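Local atomic coordinates of LamCAT (Aquimarina, PDB entry 6JH5), a protein that probably hydrolyses laminarin, a marine beta-1,3-glucan, as a bacterial laminarinase of glycoside hydrolase family 16. Residues A[41-46]-A[56-61]; A[49-54]-A[68-73]; A[85-90]-A[199-204]; A[99-104]-A[160-165]; A[120-123]-A[128-131]. One frame throughout, in Å; residues are numbered along the deposited sequence.

Contact 1. Residues A[41-46]-A[56-61]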
# COMPACT_ATOMS: atom_id res chain seq x y z
N ARG A 41 5.78 -8.23 13.72
CA ARG A 41 4.46 -8.88 13.74
C ARG A 41 3.59 -8.33 14.88
O ARG A 41 2.45 -8.21 14.72
CB ARG A 41 4.64 -10.38 13.96
CG ARG A 41 3.34 -11.12 14.18
CD ARG A 41 2.47 -11.02 12.96
NE ARG A 41 1.21 -11.71 13.06
CZ ARG A 41 0.14 -11.27 13.67
NH1 ARG A 41 0.17 -10.10 14.27
NH2 ARG A 41 -0.96 -11.98 13.64
N GLU A 42 4.23 -7.97 16.00
CA GLU A 42 3.54 -7.52 17.23
C GLU A 42 2.77 -6.22 17.03
O GLU A 42 1.82 -5.99 17.70
CB GLU A 42 4.52 -7.38 18.38
CG GLU A 42 4.97 -8.72 18.89
CD GLU A 42 6.22 -9.27 18.23
OE1 GLU A 42 6.57 -8.82 17.16
OE2 GLU A 42 6.81 -10.15 18.81
N ASN A 43 3.17 -5.45 16.02
CA ASN A 43 2.51 -4.16 15.73
C ASN A 43 1.19 -4.35 14.98
O ASN A 43 0.54 -3.37 14.74
CB ASN A 43 3.46 -3.20 15.03
CG ASN A 43 4.61 -2.78 15.91
OD1 ASN A 43 5.43 -3.59 16.27
ND2 ASN A 43 4.65 -1.51 16.25
N ALA A 44 0.86 -5.58 14.64
CA ALA A 44 -0.40 -5.90 13.95
C ALA A 44 -1.31 -6.69 14.89
O ALA A 44 -0.90 -7.67 15.40
CB ALA A 44 -0.15 -6.65 12.68
N THR A 45 -2.51 -6.18 15.08
CA THR A 45 -3.53 -6.79 15.94
C THR A 45 -4.89 -6.65 15.27
O THR A 45 -4.98 -6.01 14.24
CB THR A 45 -3.59 -6.12 17.31
OG1 THR A 45 -3.93 -4.74 17.16
CG2 THR A 45 -2.31 -6.29 18.09
N VAL A 46 -5.88 -7.34 15.82
CA VAL A 46 -7.27 -7.18 15.35
C VAL A 46 -8.10 -6.77 16.56
O VAL A 46 -8.01 -7.41 17.58
CB VAL A 46 -7.85 -8.45 14.70
CG1 VAL A 46 -9.35 -8.36 14.54
CG2 VAL A 46 -7.20 -8.70 13.36
N LYS A 56 4.82 2.64 16.79
CA LYS A 56 5.19 2.99 18.18
C LYS A 56 6.59 3.58 18.26
O LYS A 56 7.39 3.33 17.42
CB LYS A 56 5.22 1.72 19.02
CG LYS A 56 3.89 1.00 19.13
CD LYS A 56 3.96 -0.25 19.97
CE LYS A 56 2.60 -0.92 20.09
NZ LYS A 56 2.73 -2.36 20.40
N ARG A 57 6.83 4.34 19.32
CA ARG A 57 8.19 4.82 19.62
C ARG A 57 8.78 3.76 20.52
O ARG A 57 8.38 3.66 21.65
CB ARG A 57 8.14 6.11 20.43
CG ARG A 57 8.09 7.32 19.54
CD ARG A 57 7.96 8.58 20.33
NE ARG A 57 9.24 8.92 20.88
CZ ARG A 57 9.42 9.60 21.98
NH1 ARG A 57 8.37 10.04 22.67
NH2 ARG A 57 10.64 9.87 22.40
N GLU A 58 9.64 2.95 19.96
CA GLU A 58 10.18 1.80 20.69
C GLU A 58 11.57 1.54 20.11
O GLU A 58 11.71 1.65 18.91
CB GLU A 58 9.12 0.72 20.49
CG GLU A 58 9.60 -0.69 20.36
CD GLU A 58 8.45 -1.68 20.40
OE1 GLU A 58 8.58 -2.67 21.11
OE2 GLU A 58 7.47 -1.47 19.74
N SER A 59 12.52 1.16 20.95
CA SER A 59 13.89 0.90 20.46
C SER A 59 14.08 -0.57 20.14
O SER A 59 13.81 -1.37 21.00
CB SER A 59 14.89 1.25 21.53
OG SER A 59 14.79 2.60 21.89
N ILE A 60 14.47 -0.87 18.92
CA ILE A 60 14.80 -2.28 18.59
C ILE A 60 15.74 -2.29 17.40
O ILE A 60 15.53 -1.54 16.51
CB ILE A 60 13.53 -3.07 18.29
CG1 ILE A 60 13.89 -4.48 17.81
CG2 ILE A 60 12.69 -2.32 17.27
CD1 ILE A 60 12.71 -5.39 17.80
N GLY A 61 16.79 -3.10 17.44
CA GLY A 61 17.67 -3.26 16.27
C GLY A 61 18.36 -1.99 15.84
O GLY A 61 18.82 -1.95 14.73
O HOH W 1 0.40 -3.65 18.49
O HOH W 2 6.03 -3.63 19.03
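Asn-43 and Lys-56 meet at the open end of the beta hairpin built from strands 44-47 and 50-60, just where a type I turn from Arg-41 to Ala-44 leads the chain into the first strand. The contact is small and illustrates how one buried amide and its water can reach residues just past the end of the backbone pairing; the CA atoms of Asn-43 and Lys-56 are 8.0 Å from each other. Followed outward, Asn-43 begins with a CB that packs on Thr-68 of strand 63-71. The next step places CG beside the backbone N and anti to the carbonyl carbon (chi1 -66°), which turns the amide toward segment 56-61. There its two ends do different work. The ND2 end lies against the aliphatic part of Lys-56, 3.9 Å from CG and 4.0 Å from CD, while its hydrogens are used elsewhere, in bonds to Thr-54 O and Thr-66 OG1. The OD1 end accepts a hydrogen from a water at 2.8 Å, and the same water donates to Glu-58 OE2 at 2.7 Å, so the amide and the carboxylate, both acceptors here, are reconciled by a shared donor. Glu-58 OE2 also bonds to Thr-66 OG1, which ties both side chains to the neighbouring strand 63-71. Lys-56 meanwhile runs extended beyond CG past the amide, and carries its charge to the turn rather than to Asn-43 itself: a second water accepts from NZ of Lys-56 at 3.3 Å and donates to O of Glu-42 at 2.8 Å.

Contact 2. Residues A[49-54]-A[68-73]. With CA (calcium ion), chain B.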
# COMPACT_ATOMS: atom_id res chain seq x y z
N GLY A 49 -13.21 -6.15 14.94
CA GLY A 49 -13.41 -6.34 13.50
C GLY A 49 -12.54 -5.48 12.58
O GLY A 49 -12.89 -5.34 11.44
N ASN A 50 -11.44 -4.95 13.07
CA ASN A 50 -10.56 -4.17 12.19
C ASN A 50 -9.12 -4.63 12.39
O ASN A 50 -8.77 -4.93 13.49
CB ASN A 50 -10.46 -2.72 12.64
CG ASN A 50 -11.51 -1.78 12.12
OD1 ASN A 50 -11.34 -0.57 12.25
ND2 ASN A 50 -12.59 -2.30 11.61
N LEU A 51 -8.36 -4.67 11.31
CA LEU A 51 -6.91 -4.85 11.45
C LEU A 51 -6.40 -3.52 12.03
O LEU A 51 -6.87 -2.48 11.60
CB LEU A 51 -6.27 -5.06 10.07
CG LEU A 51 -4.76 -4.84 10.00
CD1 LEU A 51 -4.00 -5.93 10.73
CD2 LEU A 51 -4.31 -4.77 8.56
N VAL A 52 -5.54 -3.61 13.01
CA VAL A 52 -4.91 -2.39 13.56
C VAL A 52 -3.42 -2.51 13.33
O VAL A 52 -2.85 -3.42 13.83
CB VAL A 52 -5.17 -2.25 15.06
CG1 VAL A 52 -4.53 -0.98 15.60
CG2 VAL A 52 -6.64 -2.29 15.37
N ILE A 53 -2.86 -1.57 12.58
CA ILE A 53 -1.39 -1.49 12.46
C ILE A 53 -1.00 -0.32 13.36
O ILE A 53 -1.44 0.75 13.11
CB ILE A 53 -0.95 -1.28 11.01
CG1 ILE A 53 -1.15 -2.56 10.20
CG2 ILE A 53 0.50 -0.82 10.98
CD1 ILE A 53 -0.76 -2.44 8.75
N THR A 54 -0.22 -0.60 14.40
CA THR A 54 0.14 0.46 15.35
C THR A 54 1.61 0.82 15.16
O THR A 54 2.39 -0.07 15.18
CB THR A 54 -0.05 -0.03 16.79
OG1 THR A 54 -1.40 -0.44 16.93
CG2 THR A 54 0.27 1.02 17.83
N THR A 68 4.19 -2.10 11.15
CA THR A 68 3.97 -3.39 10.46
C THR A 68 3.98 -3.20 8.94
O THR A 68 3.51 -2.20 8.49
CB THR A 68 2.62 -4.00 10.87
OG1 THR A 68 2.84 -4.59 12.14
CG2 THR A 68 2.11 -5.09 9.95
N ARG A 69 4.57 -4.15 8.24
CA ARG A 69 4.47 -4.25 6.77
C ARG A 69 4.03 -5.69 6.50
O ARG A 69 4.76 -6.58 6.84
CB ARG A 69 5.79 -3.92 6.08
CG ARG A 69 5.77 -4.05 4.56
CD ARG A 69 6.90 -3.30 3.91
NE ARG A 69 7.21 -3.85 2.61
CZ ARG A 69 7.97 -3.23 1.72
NH1 ARG A 69 8.41 -2.01 1.96
NH2 ARG A 69 8.26 -3.83 0.58
N MET A 70 2.86 -5.86 5.92
CA MET A 70 2.34 -7.23 5.71
C MET A 70 1.95 -7.39 4.24
O MET A 70 1.61 -6.41 3.63
CB MET A 70 1.18 -7.49 6.66
CG MET A 70 0.08 -6.49 6.55
SD MET A 70 -1.04 -6.45 8.00
CE MET A 70 -2.07 -7.90 7.69
N LYS A 71 2.01 -8.61 3.74
CA LYS A 71 1.80 -8.82 2.29
C LYS A 71 1.16 -10.18 2.01
O LYS A 71 1.22 -11.02 2.84
CB LYS A 71 3.15 -8.77 1.57
CG LYS A 71 4.17 -9.79 2.06
CD LYS A 71 5.54 -9.58 1.52
CE LYS A 71 6.49 -10.69 1.93
NZ LYS A 71 7.86 -10.48 1.46
N THR A 72 0.57 -10.30 0.84
CA THR A 72 -0.04 -11.59 0.42
C THR A 72 0.93 -12.36 -0.48
O THR A 72 0.57 -13.37 -0.98
CB THR A 72 -1.42 -11.41 -0.23
OG1 THR A 72 -1.32 -10.78 -1.50
CG2 THR A 72 -2.38 -10.66 0.66
N GLN A 73 2.14 -11.84 -0.62
CA GLN A 73 3.15 -12.47 -1.50
C GLN A 73 3.34 -13.92 -1.05
O GLN A 73 3.52 -14.15 0.09
CB GLN A 73 4.47 -11.71 -1.38
CG GLN A 73 5.56 -12.23 -2.30
CD GLN A 73 6.82 -11.41 -2.19
OE1 GLN A 73 7.04 -10.70 -1.24
NE2 GLN A 73 7.64 -11.53 -3.20
CA CA B . -14.06 -5.91 9.35
O HOH W 3 -15.88 -6.46 7.43
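Leu-51 and Ile-53 meet Thr-68 and Met-70 with no flat group between them; the amides of these segments lie at the ends of the contact. That of Asn-50 has the carbonyl oxygen of Gly-49 at its edge, exactly in its plane, and the ND2 to Gly-49 O bond of 3.1 Å is nearly straight at the hydrogen (177°), although the donor sits above the plane of the carbonyl. The other amide, of Gln-73, takes the ammonium of Lys-71 at OE1. Gly-49 O has a second task: it binds the calcium ion at 2.5 Å, together with Glu-11 O, Asp-226 OD1 and water.

Between these ends the packing is apolar. Leu-51 and Met-70 reach toward each other tip to tip, CD2 of the leucine lying 3.7 Å from SD of the methionine, whose chain bends at its last torsion (chi3 -78°) and lays CE against both leucine methyls. Ile-53 uses two branches: CG2 rests 3.8 Å from CB of Thr-68, and CD1 bridges to SD of Met-70 at 4.1 Å. Thr-68 keeps its hydroxyl for Arg-40 O.

The backbones part quickly, from 6.0 Å between the CA atoms of Ile-53 and Thr-68 to 11.1 Å between those of Leu-51 and Met-70. Strand 50-60 goes on to pair with 221-232, and strand 63-71 with 197-205. The case exemplifies a hairpin that splays into the two facing layers of a beta sandwich, the jelly-roll fold of family 16, with the calcium site at its edge.

Contact 3. Residues A[85-90]-A[199-204]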
# COMPACT_ATOMS: atom_id res chain seq x y z
N ALA A 85 -9.92 -1.38 -0.22
CA ALA A 85 -9.83 -1.51 1.24
C ALA A 85 -10.50 -0.30 1.88
O ALA A 85 -10.41 0.75 1.32
CB ALA A 85 -8.40 -1.61 1.69
N ARG A 86 -11.13 -0.51 3.02
CA ARG A 86 -11.74 0.59 3.80
C ARG A 86 -10.77 0.88 4.94
O ARG A 86 -10.57 0.02 5.72
CB ARG A 86 -13.10 0.14 4.32
CG ARG A 86 -13.82 1.21 5.11
CD ARG A 86 -15.31 0.91 5.24
NE ARG A 86 -15.96 1.98 5.95
CZ ARG A 86 -16.31 1.96 7.22
NH1 ARG A 86 -16.11 0.90 7.97
NH2 ARG A 86 -16.86 3.02 7.76
N ILE A 87 -10.15 2.06 4.89
CA ILE A 87 -9.03 2.41 5.79
C ILE A 87 -9.24 3.77 6.45
O ILE A 87 -9.70 4.64 5.78
CB ILE A 87 -7.75 2.50 4.95
CG1 ILE A 87 -7.53 1.21 4.16
CG2 ILE A 87 -6.53 2.84 5.78
CD1 ILE A 87 -6.30 1.26 3.28
N ALA A 88 -8.89 3.83 7.72
CA ALA A 88 -8.82 5.06 8.52
C ALA A 88 -7.35 5.15 8.94
O ALA A 88 -6.85 4.21 9.42
CB ALA A 88 -9.76 5.02 9.70
N MET A 89 -6.72 6.28 8.69
CA MET A 89 -5.28 6.32 8.99
C MET A 89 -4.93 7.56 9.80
O MET A 89 -5.63 8.52 9.73
CB MET A 89 -4.47 6.32 7.68
CG MET A 89 -4.58 7.61 6.90
SD MET A 89 -4.11 7.34 5.16
CE MET A 89 -5.63 6.71 4.46
N PRO A 90 -3.81 7.56 10.52
CA PRO A 90 -3.40 8.73 11.27
C PRO A 90 -2.88 9.82 10.33
O PRO A 90 -2.55 9.57 9.24
CB PRO A 90 -2.25 8.27 12.16
CG PRO A 90 -2.00 6.85 11.83
CD PRO A 90 -2.85 6.47 10.63
N ILE A 199 -0.77 -8.04 -2.71
CA ILE A 199 -1.19 -6.86 -1.92
C ILE A 199 -0.28 -6.63 -0.71
O ILE A 199 0.16 -7.58 -0.16
CB ILE A 199 -2.66 -7.04 -1.48
CG1 ILE A 199 -3.58 -6.96 -2.70
CG2 ILE A 199 -3.09 -6.04 -0.40
CD1 ILE A 199 -5.03 -7.20 -2.38
N LEU A 200 -0.04 -5.37 -0.40
CA LEU A 200 0.71 -4.99 0.81
C LEU A 200 -0.06 -3.90 1.57
O LEU A 200 -0.71 -3.10 0.98
CB LEU A 200 2.08 -4.42 0.45
CG LEU A 200 2.97 -5.33 -0.40
CD1 LEU A 200 2.84 -4.96 -1.87
CD2 LEU A 200 4.42 -5.22 0.04
N LEU A 201 0.12 -3.94 2.88
CA LEU A 201 -0.35 -2.90 3.82
C LEU A 201 0.81 -2.54 4.73
O LEU A 201 1.44 -3.42 5.21
CB LEU A 201 -1.52 -3.41 4.66
CG LEU A 201 -2.85 -3.53 3.94
CD1 LEU A 201 -3.82 -4.32 4.80
CD2 LEU A 201 -3.43 -2.17 3.60
N ASN A 202 1.03 -1.25 4.95
CA ASN A 202 2.08 -0.89 5.92
C ASN A 202 1.89 0.55 6.39
O ASN A 202 1.15 1.24 5.80
CB ASN A 202 3.49 -1.00 5.34
CG ASN A 202 3.80 0.09 4.34
OD1 ASN A 202 3.40 0.01 3.21
ND2 ASN A 202 4.48 1.12 4.77
N MET A 203 2.56 0.88 7.48
CA MET A 203 2.68 2.30 7.86
C MET A 203 4.17 2.55 8.14
O MET A 203 4.70 1.99 9.08
CB MET A 203 1.84 2.68 9.08
CG MET A 203 2.06 4.13 9.50
SD MET A 203 0.59 4.77 10.36
CE MET A 203 0.47 3.64 11.74
N ALA A 204 4.81 3.31 7.26
CA ALA A 204 6.23 3.64 7.49
C ALA A 204 6.31 4.94 8.28
O ALA A 204 5.37 5.67 8.29
CB ALA A 204 6.96 3.77 6.18
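The interior of the family 16 beta sandwich brings Pro-90 and Ile-87 of one layer against Met-203 and Leu-201 of the other. The touching parts run almost in the same direction, 10° apart, yet they belong to strands that find their backbone partners elsewhere: 81-88 bonds to 158-164 and 221-232, whereas 197-205 bonds to 63-71 and 95-103.

The tighter meeting is at the end of strand 81-88, where the proline ring presses on the thioether. CG of Pro-90 lies 3.6 Å from SD of Met-203, and CD of Pro-90 follows at 3.8 Å. Extension of the methionine away from its own backbone N (chi1 176°) carries the sulfur across the gap; a bend at chi3 of 59° then folds CE back to 4.1 Å from Pro-90 CG. One step deeper, CD1 of Ile-87 and CD2 of Leu-201 only just touch, at 4.5 Å. Leu-201 also leans on Phe-99, Val-228 and Met-70, so several strands contribute to the same cluster of side chains, while Met-89 turns aside to pack on His-122.

Carbon and sulfur surfaces alone make this contact, and its cohesion must therefore come from dispersion and the exclusion of water, without the directional demands of a polar bond.

Contact 4. Residues A[99-104]-A[160-165]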
# COMPACT_ATOMS: atom_id res chain seq x y z
N PHE A 99 -1.43 1.33 1.03
CA PHE A 99 -2.16 0.14 0.54
C PHE A 99 -1.70 0.01 -0.92
O PHE A 99 -1.93 0.91 -1.68
CB PHE A 99 -3.65 0.36 0.73
CG PHE A 99 -4.57 -0.61 0.06
CD1 PHE A 99 -4.35 -1.97 0.11
CD2 PHE A 99 -5.69 -0.16 -0.60
CE1 PHE A 99 -5.23 -2.84 -0.51
CE2 PHE A 99 -6.55 -1.03 -1.23
CZ PHE A 99 -6.33 -2.37 -1.16
N TRP A 100 -1.08 -1.11 -1.24
CA TRP A 100 -0.42 -1.14 -2.55
C TRP A 100 -0.17 -2.57 -3.02
O TRP A 100 -0.61 -3.48 -2.38
CB TRP A 100 0.88 -0.34 -2.44
CG TRP A 100 1.85 -0.72 -1.35
CD1 TRP A 100 1.65 -0.69 -0.00
CD2 TRP A 100 3.23 -1.06 -1.52
NE1 TRP A 100 2.79 -1.02 0.67
CE2 TRP A 100 3.78 -1.24 -0.24
CE3 TRP A 100 4.05 -1.23 -2.64
CZ2 TRP A 100 5.12 -1.60 -0.05
CZ3 TRP A 100 5.37 -1.57 -2.44
CH2 TRP A 100 5.90 -1.74 -1.17
N MET A 101 0.38 -2.68 -4.22
CA MET A 101 0.61 -4.00 -4.86
C MET A 101 1.98 -4.01 -5.54
O MET A 101 2.40 -3.00 -5.98
CB MET A 101 -0.44 -4.28 -5.93
CG MET A 101 -1.84 -4.16 -5.40
SD MET A 101 -3.12 -4.65 -6.65
CE MET A 101 -3.11 -6.44 -6.45
N LEU A 102 2.56 -5.20 -5.61
CA LEU A 102 3.84 -5.43 -6.32
C LEU A 102 3.68 -6.65 -7.22
O LEU A 102 2.97 -7.53 -6.88
CB LEU A 102 4.97 -5.71 -5.33
CG LEU A 102 5.55 -4.50 -4.62
CD1 LEU A 102 6.44 -4.95 -3.47
CD2 LEU A 102 6.32 -3.60 -5.57
N GLY A 103 4.40 -6.64 -8.32
CA GLY A 103 4.33 -7.82 -9.18
C GLY A 103 4.92 -9.02 -8.46
O GLY A 103 5.96 -8.91 -7.88
N ASP A 104 4.33 -10.19 -8.68
CA ASP A 104 4.80 -11.46 -8.10
C ASP A 104 6.22 -11.75 -8.58
O ASP A 104 6.95 -12.41 -7.88
CB ASP A 104 3.99 -12.64 -8.63
CG ASP A 104 2.79 -13.02 -7.81
OD1 ASP A 104 2.57 -12.39 -6.77
OD2 ASP A 104 2.08 -13.91 -8.23
N TYR A 160 -10.59 2.98 -0.63
CA TYR A 160 -9.51 3.20 -1.63
C TYR A 160 -9.56 2.04 -2.61
O TYR A 160 -9.47 0.95 -2.18
CB TYR A 160 -8.18 3.31 -0.89
CG TYR A 160 -8.16 4.48 0.05
CD1 TYR A 160 -7.93 5.76 -0.43
CD2 TYR A 160 -8.44 4.33 1.38
CE1 TYR A 160 -7.92 6.85 0.42
CE2 TYR A 160 -8.43 5.41 2.24
CZ TYR A 160 -8.18 6.67 1.75
OH TYR A 160 -8.19 7.74 2.58
N THR A 161 -9.72 2.35 -3.88
CA THR A 161 -9.94 1.29 -4.88
C THR A 161 -9.15 1.53 -6.17
O THR A 161 -8.92 2.64 -6.53
CB THR A 161 -11.43 1.38 -5.30
OG1 THR A 161 -12.28 1.36 -4.15
CG2 THR A 161 -11.91 0.32 -6.27
N ILE A 162 -8.81 0.42 -6.80
CA ILE A 162 -8.35 0.44 -8.21
C ILE A 162 -9.24 -0.52 -8.99
O ILE A 162 -9.70 -1.44 -8.43
CB ILE A 162 -6.88 0.07 -8.45
CG1 ILE A 162 -6.50 -1.28 -7.83
CG2 ILE A 162 -5.98 1.20 -8.01
CD1 ILE A 162 -5.28 -1.91 -8.43
N GLU A 163 -9.47 -0.17 -10.25
CA GLU A 163 -10.08 -1.08 -11.23
C GLU A 163 -8.98 -1.29 -12.26
O GLU A 163 -8.47 -0.34 -12.73
CB GLU A 163 -11.39 -0.54 -11.80
CG GLU A 163 -12.51 -0.54 -10.79
CD GLU A 163 -13.79 -0.01 -11.38
OE1 GLU A 163 -13.81 0.21 -12.56
OE2 GLU A 163 -14.70 0.21 -10.64
N TRP A 164 -8.64 -2.53 -12.51
CA TRP A 164 -7.49 -2.84 -13.37
C TRP A 164 -7.89 -3.90 -14.39
O TRP A 164 -8.44 -4.87 -14.02
CB TRP A 164 -6.38 -3.32 -12.43
CG TRP A 164 -5.18 -4.01 -12.98
CD1 TRP A 164 -4.52 -3.79 -14.15
CD2 TRP A 164 -4.45 -5.02 -12.29
NE1 TRP A 164 -3.43 -4.61 -14.24
CE2 TRP A 164 -3.37 -5.38 -13.12
CE3 TRP A 164 -4.60 -5.66 -11.06
CZ2 TRP A 164 -2.47 -6.36 -12.74
CZ3 TRP A 164 -3.71 -6.62 -10.70
CH2 TRP A 164 -2.66 -6.97 -11.53
N ASP A 165 -7.62 -3.61 -15.64
CA ASP A 165 -7.86 -4.58 -16.73
C ASP A 165 -6.68 -4.52 -17.69
O ASP A 165 -5.76 -3.83 -17.45
CB ASP A 165 -9.25 -4.46 -17.35
CG ASP A 165 -9.47 -3.28 -18.28
OD1 ASP A 165 -8.53 -2.59 -18.57
OD2 ASP A 165 -10.62 -3.06 -18.64
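Phe-99 approaches Tyr-160 by its edge. The ring carbon CE2 of Phe-99 lies 3.7 Å from the carbonyl O of Tyr-160, near the plane of the ring, so the slightly positive rim of the phenyl group faces the oxygen; CD2 of Phe-99 adds a looser touch to CB of Tyr-160 at 4.3 Å.

Purely apolar contact follows. Met-101 SD rests 3.9 Å from CD1 of Ile-162, and the isoleucine, with CG1 set between its backbone N and carbonyl carbon (chi1 54°), extends that methyl toward the sulfur.

A third kind is the Met-aromatic contact. SD of Met-101 is 5.5 Å from the centroid of the six-membered ring of Trp-164, approached obliquely, 50° off the ring normal, while CE of the methionine reaches CZ3 at 4.3 Å. The indole is steadied from beyond the contact: NE1 bonds to Phe-193 O, and Tyr-80 and Phe-197 meet it edge-to-face.

The axes of strands 99-103 and 160-164 come within 9.2 Å at an angle of 32°, as is usual when two sheets face each other in a sandwich. With such a spacing the layers are joined by side chains rather than backbones, and a flexible thioether can serve an aliphatic neighbour and an aromatic one.

Contact 5. Residues A[120-123]-A[128-131]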
# COMPACT_ATOMS: atom_id res chain seq x y z
N MET A 120 -3.30 3.46 -2.43
CA MET A 120 -3.39 4.61 -1.51
C MET A 120 -2.03 4.85 -0.86
O MET A 120 -1.47 3.91 -0.36
CB MET A 120 -4.43 4.37 -0.40
CG MET A 120 -4.64 5.52 0.57
SD MET A 120 -3.33 5.81 1.82
CE MET A 120 -3.45 4.32 2.81
N GLU A 121 -1.57 6.08 -0.96
CA GLU A 121 -0.44 6.54 -0.13
C GLU A 121 -0.82 7.88 0.50
O GLU A 121 -1.46 8.64 -0.15
CB GLU A 121 0.87 6.68 -0.88
CG GLU A 121 1.54 5.36 -1.12
CD GLU A 121 2.82 5.57 -1.91
OE1 GLU A 121 2.69 5.87 -3.08
OE2 GLU A 121 3.88 5.54 -1.31
N HIS A 122 -0.41 8.09 1.73
CA HIS A 122 -0.62 9.39 2.39
C HIS A 122 0.67 9.76 3.12
O HIS A 122 1.30 8.87 3.62
CB HIS A 122 -1.80 9.35 3.36
CG HIS A 122 -2.05 10.65 4.04
ND1 HIS A 122 -1.59 10.92 5.29
CD2 HIS A 122 -2.66 11.76 3.62
CE1 HIS A 122 -1.93 12.13 5.61
NE2 HIS A 122 -2.58 12.66 4.63
N VAL A 123 1.00 11.04 3.16
CA VAL A 123 2.21 11.45 3.92
C VAL A 123 1.87 12.62 4.83
O VAL A 123 1.04 13.43 4.48
CB VAL A 123 3.42 11.83 3.05
CG1 VAL A 123 4.08 10.65 2.37
CG2 VAL A 123 3.07 12.91 2.06
N GLN A 128 -4.85 15.23 1.29
CA GLN A 128 -5.07 14.51 0.02
C GLN A 128 -4.36 13.17 0.10
O GLN A 128 -3.54 12.98 0.96
CB GLN A 128 -4.46 15.27 -1.14
CG GLN A 128 -2.95 15.38 -0.99
CD GLN A 128 -2.29 16.24 -2.02
OE1 GLN A 128 -2.88 16.60 -3.00
NE2 GLN A 128 -1.03 16.54 -1.80
N THR A 129 -4.72 12.29 -0.82
CA THR A 129 -4.07 10.96 -0.93
C THR A 129 -3.63 10.77 -2.38
O THR A 129 -4.12 11.45 -3.22
CB THR A 129 -4.94 9.82 -0.42
OG1 THR A 129 -6.09 9.71 -1.25
CG2 THR A 129 -5.35 9.96 1.02
N HIS A 130 -2.72 9.83 -2.60
CA HIS A 130 -2.09 9.65 -3.91
C HIS A 130 -2.25 8.22 -4.43
O HIS A 130 -2.31 7.32 -3.64
CB HIS A 130 -0.60 9.96 -3.79
CG HIS A 130 -0.29 11.31 -3.24
ND1 HIS A 130 -0.02 12.37 -4.04
CD2 HIS A 130 -0.22 11.76 -1.99
CE1 HIS A 130 0.18 13.42 -3.30
NE2 HIS A 130 0.07 13.08 -2.04
N GLY A 131 -2.33 8.12 -5.74
CA GLY A 131 -2.42 6.84 -6.47
C GLY A 131 -1.35 6.85 -7.53
O GLY A 131 -1.24 7.82 -8.20
O HOH W 4 -0.71 12.52 1.16
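Glu-121 and His-130 form an antiparallel hydrogen-bonded pair, joined by two 3.0 Å bonds, Glu-121 N to His-130 O and His-130 N to Glu-121 O. Around this pair, CA of Thr-129 makes a C-H...O contact with Glu-121 O at 3.6 Å, and CD2 at the edge of the His-130 ring stands 3.8 Å from that oxygen.

Past His-122 and Thr-129 the backbones part, and other groups fill in. The His-122 ring, carried away from its backbone N (chi1 -180°), presents CD2 edge-on to Gln-128 O at 3.1 Å, with the oxygen in the ring plane. The same carbonyl accepts from a water at 2.9 Å, and this water takes the N-H of Val-123 at 3.0 Å, standing in where a direct backbone bond is missing.

The intervening loop positions much of this shell. Glu-126 engages His-122 NE2 through its carbonyl O, and its side-chain OE1 engages both His-130 NE2 and Gln-128 NE2. On the face opposite Glu-121, Met-120 and Thr-129 pack on Tyr-160. On its own face Glu-121 touches Trp-209, its OE2 is bonded to Trp-96 NE1, and its OE1 lies close to Asp-118 OD2.

Asp-118 and Glu-121 fit the Glu-X-Asp-X-X-Glu signature of family 16, whose last glutamate acts as the general acid/base in relatives. Two backbone bonds and an indole N-H thus position the probable catalytic side chain, while Glu-126 holds one histidine by its carboxylate and the other by its carbonyl.

In the fold
The five contacts trace one sandwich from its edge to its presumed active site. Contacts 1 and 2 share strand 50-60 and are joined where Thr-45 O lies 2.8 Å from Val-52 N; contact 2 passes into contact 3, centres 7 Å apart, through Met-70 N and Leu-201 O at 2.9 Å. Contact 4 is nested in the loop closed by contact 3, and contact 5 in that closed by contact 4, with Phe-99 N 2.9 Å from Met-120 O. The calcium ion binds at the Gly-49 end of contact 2, whose centre is about 18 Å from that of contact 5, where the family 16 signature lies. Contact 1 lies far from the presumed active site, its centre about 23 Å from that of contact 5.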